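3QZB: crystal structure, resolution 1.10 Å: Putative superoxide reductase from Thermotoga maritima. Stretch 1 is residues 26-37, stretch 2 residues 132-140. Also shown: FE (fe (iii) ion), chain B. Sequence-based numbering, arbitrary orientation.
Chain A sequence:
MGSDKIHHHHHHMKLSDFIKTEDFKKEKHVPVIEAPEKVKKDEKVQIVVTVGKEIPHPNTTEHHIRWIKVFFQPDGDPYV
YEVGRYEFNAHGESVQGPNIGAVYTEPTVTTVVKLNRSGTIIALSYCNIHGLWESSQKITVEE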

# COMPACT_ATOMS: atom_id res chain seq x y z
N LYS A 26 14.34 25.20 3.03
CA LYS A 26 15.70 24.80 3.34
C LYS A 26 15.95 23.33 3.09
O LYS A 26 17.09 22.93 3.00
N GLU A 27 14.91 22.51 3.01
CA GLU A 27 15.01 21.05 3.07
C GLU A 27 14.09 20.42 2.03
O GLU A 27 12.85 20.50 2.14
N LYS A 28 14.68 19.78 1.00
CA LYS A 28 13.95 19.17 -0.08
C LYS A 28 12.96 18.10 0.38
O LYS A 28 12.00 17.84 -0.33
N HIS A 29 13.21 17.42 1.50
CA HIS A 29 12.39 16.30 1.88
C HIS A 29 11.05 16.66 2.51
O HIS A 29 10.22 15.77 2.68
N VAL A 30 10.81 17.91 2.84
CA VAL A 30 9.60 18.25 3.58
C VAL A 30 8.37 18.07 2.67
O VAL A 30 8.30 18.64 1.56
N PRO A 31 7.34 17.32 3.13
CA PRO A 31 6.11 17.22 2.32
C PRO A 31 5.29 18.49 2.54
O PRO A 31 5.00 18.83 3.69
N VAL A 32 4.97 19.19 1.48
CA VAL A 32 4.29 20.46 1.55
C VAL A 32 2.80 20.30 1.22
O VAL A 32 2.47 19.78 0.16
N ILE A 33 1.94 20.68 2.17
CA ILE A 33 0.49 20.57 2.04
C ILE A 33 -0.07 21.85 1.41
O ILE A 33 0.28 22.96 1.86
N GLU A 34 -0.93 21.70 0.42
CA GLU A 34 -1.77 22.79 -0.09
C GLU A 34 -3.22 22.37 0.09
O GLU A 34 -3.67 21.40 -0.49
N ALA A 35 -3.93 23.13 0.91
CA ALA A 35 -5.34 22.84 1.20
C ALA A 35 -5.96 24.17 1.63
O ALA A 35 -5.28 24.99 2.22
N PRO A 36 -7.26 24.35 1.42
CA PRO A 36 -7.93 25.57 1.90
C PRO A 36 -7.91 25.68 3.42
O PRO A 36 -7.94 24.68 4.13
N GLU A 37 -7.95 26.92 3.90
CA GLU A 37 -8.01 27.15 5.32
C GLU A 37 -9.36 26.73 5.92
O GLU A 37 -9.44 26.28 7.07
N LEU A 132 11.84 9.30 7.15
CA LEU A 132 10.52 9.87 7.31
C LEU A 132 10.56 11.37 7.61
O LEU A 132 11.40 11.87 8.39
N TRP A 133 9.54 12.07 7.08
CA TRP A 133 9.39 13.51 7.16
C TRP A 133 7.92 13.82 7.31
O TRP A 133 7.07 13.13 6.75
N GLU A 134 7.61 14.91 8.02
CA GLU A 134 6.21 15.31 8.23
C GLU A 134 5.98 16.79 8.17
O GLU A 134 6.92 17.60 8.32
N SER A 135 4.73 17.15 7.99
CA SER A 135 4.25 18.51 8.17
C SER A 135 2.76 18.44 8.51
O SER A 135 2.12 17.42 8.34
N SER A 136 2.19 19.56 8.96
CA SER A 136 0.79 19.60 9.30
C SER A 136 0.19 20.98 9.13
O SER A 136 0.92 21.96 9.08
N GLN A 137 -1.13 21.00 8.98
CA GLN A 137 -1.88 22.25 8.72
C GLN A 137 -3.29 22.08 9.28
O GLN A 137 -3.95 21.10 9.00
N LYS A 138 -3.76 23.10 10.00
CA LYS A 138 -5.15 23.13 10.44
C LYS A 138 -6.11 23.34 9.28
O LYS A 138 -5.79 24.06 8.34
N ILE A 139 -7.31 22.77 9.39
CA ILE A 139 -8.42 23.06 8.45
C ILE A 139 -9.68 23.24 9.30
O ILE A 139 -9.98 22.45 10.20
N THR A 140 -10.40 24.31 8.98
CA THR A 140 -11.64 24.63 9.70
C THR A 140 -12.80 24.22 8.79
O THR A 140 -12.82 24.51 7.58

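What does the turn at the start of stretch 1 place against W133? A type I turn from E27 to V30, closed by a weak bond from V30 N to E27 O at 3.4 Å, brings E27 and H29 to the indole. K26 stays out of reach. E27 points toward stretch 2; with chi1 t, it places CG 3.5 Å from W133 CZ3, and chi2 is p. The same side chain reaches along the turn to H29: its OE2 accepts from H29 N at 3.0 Å and from H29 ND1 at 2.7 Å. K28 points sideways and touches nothing in stretch 2.

How is H29 held between the indole and the metal? With chi1 m in both residues, the H29 imidazole forms an offset stack with the five-membered ring of the W133 indole, planes 12° apart and centroids 4.7 Å apart. H29 CB sits over the face of that ring, 3.3 Å from W133 CE2, in a CH-pi contact. H29 ND1 donates to E27, which leaves the lone pair of H29 NE2 for FE, at 2.2 Å; four further ligand atoms come from elsewhere in the structure.

What follows as the chains run on, roughly parallel, from V30 to I33? V30, chi1 t, points sideways, and its CG1 only grazes S135 CB at 4.5 Å. P31 points toward stretch 2, its CD packing 3.8 Å from W133 CB, while its carbonyl O accepts a short hydrogen bond from S135 OG (chi1 p) at 2.6 Å. Water 1 joins the same hydroxyl to I33 N, donating to S135 OG at 2.9 Å and accepting from I33 N at 3.0 Å. V32 points away. I33, chi1 m and chi2 t, turns back in and rests CD1 3.5 Å from S135 OG and 3.8 Å from S136 CA.

How is the far end joined, where water does much of the work? E34 points away, but A35 points toward stretch 2, its CB 3.9 Å from NE2 of Q137. That glutamine, extended with chi1 and chi2 both t, reaches into a hydrated seam: water 3 accepts from A35 N at 3.1 Å and from Q137 NE2 at 3.0 Å, and water 4 accepts from Q137 NE2 at 2.9 Å while donating to P36 O and K138 O, both at 2.8 Å. The CA-to-CB bond of E37 points away, and the link is made by its backbone: T140 N donates to E37 O at 2.9 Å, nearly straight at 169°.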

# COMPACT_ATOMS: atom_id res chain seq x y z
CB LYS A 26 16.00 25.11 4.80
CG LYS A 26 15.97 26.62 5.08
CD LYS A 26 16.23 27.05 6.52
CE LYS A 26 16.17 28.61 6.65
NZ LYS A 26 16.33 29.14 8.05
CB GLU A 27 14.68 20.57 4.48
CG GLU A 27 14.62 19.04 4.62
CD GLU A 27 15.85 18.30 4.13
OE1 GLU A 27 16.92 18.46 4.80
OE2 GLU A 27 15.74 17.62 3.11
CB LYS A 28 14.91 18.58 -1.09
CG LYS A 28 15.75 17.42 -0.60
CD LYS A 28 16.67 16.80 -1.61
CE LYS A 28 17.72 17.65 -2.16
NZ LYS A 28 18.65 17.98 -1.07
CB HIS A 29 13.15 15.41 2.85
CG HIS A 29 14.25 14.63 2.23
ND1 HIS A 29 15.58 15.00 2.29
CD2 HIS A 29 14.20 13.51 1.48
CE1 HIS A 29 16.28 14.08 1.62
NE2 HIS A 29 15.46 13.19 1.09
CB VAL A 30 9.65 19.69 4.09
CG1 VAL A 30 8.31 20.04 4.74
CG2 VAL A 30 10.86 19.89 5.05
CB PRO A 31 5.45 15.96 2.85
CG PRO A 31 5.87 15.88 4.28
CD PRO A 31 7.30 16.44 4.31
CB VAL A 32 4.91 21.51 0.64
CG1 VAL A 32 4.13 22.84 0.72
CG2 VAL A 32 6.40 21.71 1.02
CB ILE A 33 -0.14 20.41 3.43
CG1 ILE A 33 0.29 19.09 4.09
CG2 ILE A 33 -1.70 20.41 3.29
CD1 ILE A 33 0.10 19.07 5.60
CB GLU A 34 -1.48 23.02 -1.54
CG GLU A 34 -0.07 23.49 -1.79
CD GLU A 34 0.25 23.56 -3.27
OE1 GLU A 34 -0.18 24.55 -3.93
OE2 GLU A 34 0.91 22.67 -3.81
CB ALA A 35 -5.47 21.79 2.33
CB PRO A 36 -9.34 25.42 1.40
CG PRO A 36 -9.48 24.12 0.86
CD PRO A 36 -8.17 23.39 0.80
CB GLU A 37 -7.79 28.66 5.59
CG GLU A 37 -7.88 29.10 6.98
CD GLU A 37 -7.42 30.56 7.18
OE1 GLU A 37 -7.50 31.36 6.21
OE2 GLU A 37 -7.00 30.87 8.32
CB LEU A 132 9.79 9.20 8.49
CG LEU A 132 9.42 7.71 8.24
CD1 LEU A 132 8.93 7.10 9.60
CD2 LEU A 132 8.36 7.55 7.20
CB TRP A 133 9.91 14.15 5.85
CG TRP A 133 11.35 13.84 5.64
CD1 TRP A 133 11.88 12.67 5.15
CD2 TRP A 133 12.47 14.64 6.03
NE1 TRP A 133 13.25 12.72 5.19
CE2 TRP A 133 13.63 13.89 5.76
CE3 TRP A 133 12.60 15.90 6.61
CZ2 TRP A 133 14.92 14.42 5.99
CZ3 TRP A 133 13.85 16.41 6.85
CH2 TRP A 133 15.00 15.66 6.57
CB GLU A 134 5.66 14.76 9.57
CG GLU A 134 6.23 15.38 10.78
CD GLU A 134 5.57 14.85 12.04
OE1 GLU A 134 4.34 14.71 12.10
OE2 GLU A 134 6.27 14.69 13.03
CB SER A 135 4.47 19.35 6.93
OG SER A 135 3.62 19.01 5.90
CB SER A 136 0.56 19.11 10.73
OG SER A 136 1.06 20.00 11.69
CB GLN A 137 -1.98 22.48 7.15
CG GLN A 137 -2.53 23.69 6.68
CD GLN A 137 -2.15 23.84 5.32
OE1 GLN A 137 -0.94 23.80 4.98
NE2 GLN A 137 -3.11 24.01 4.50
CB LYS A 138 -5.32 24.28 11.41
CG LYS A 138 -6.55 24.26 12.29
CD LYS A 138 -6.35 23.23 13.44
CE LYS A 138 -7.60 23.03 14.32
NZ LYS A 138 -8.84 22.72 13.50
CB ILE A 139 -8.56 22.02 7.33
CG1 ILE A 139 -9.57 22.48 6.28
CG2 ILE A 139 -8.81 20.63 7.93
CD1 ILE A 139 -9.47 21.70 4.96
CB THR A 140 -11.71 26.13 9.97
OG1 THR A 140 -10.62 26.49 10.84
CG2 THR A 140 -13.02 26.52 10.63
FE FE B . 16.11 11.57 -0.17
O HOH W 1 3.00 21.58 4.78
O HOH W 2 0.17 25.20 2.94
O HOH W 3 -2.03 25.35 2.05
O HOH W 4 -5.80 23.64 5.53
O HOH W 5 -8.09 26.46 9.52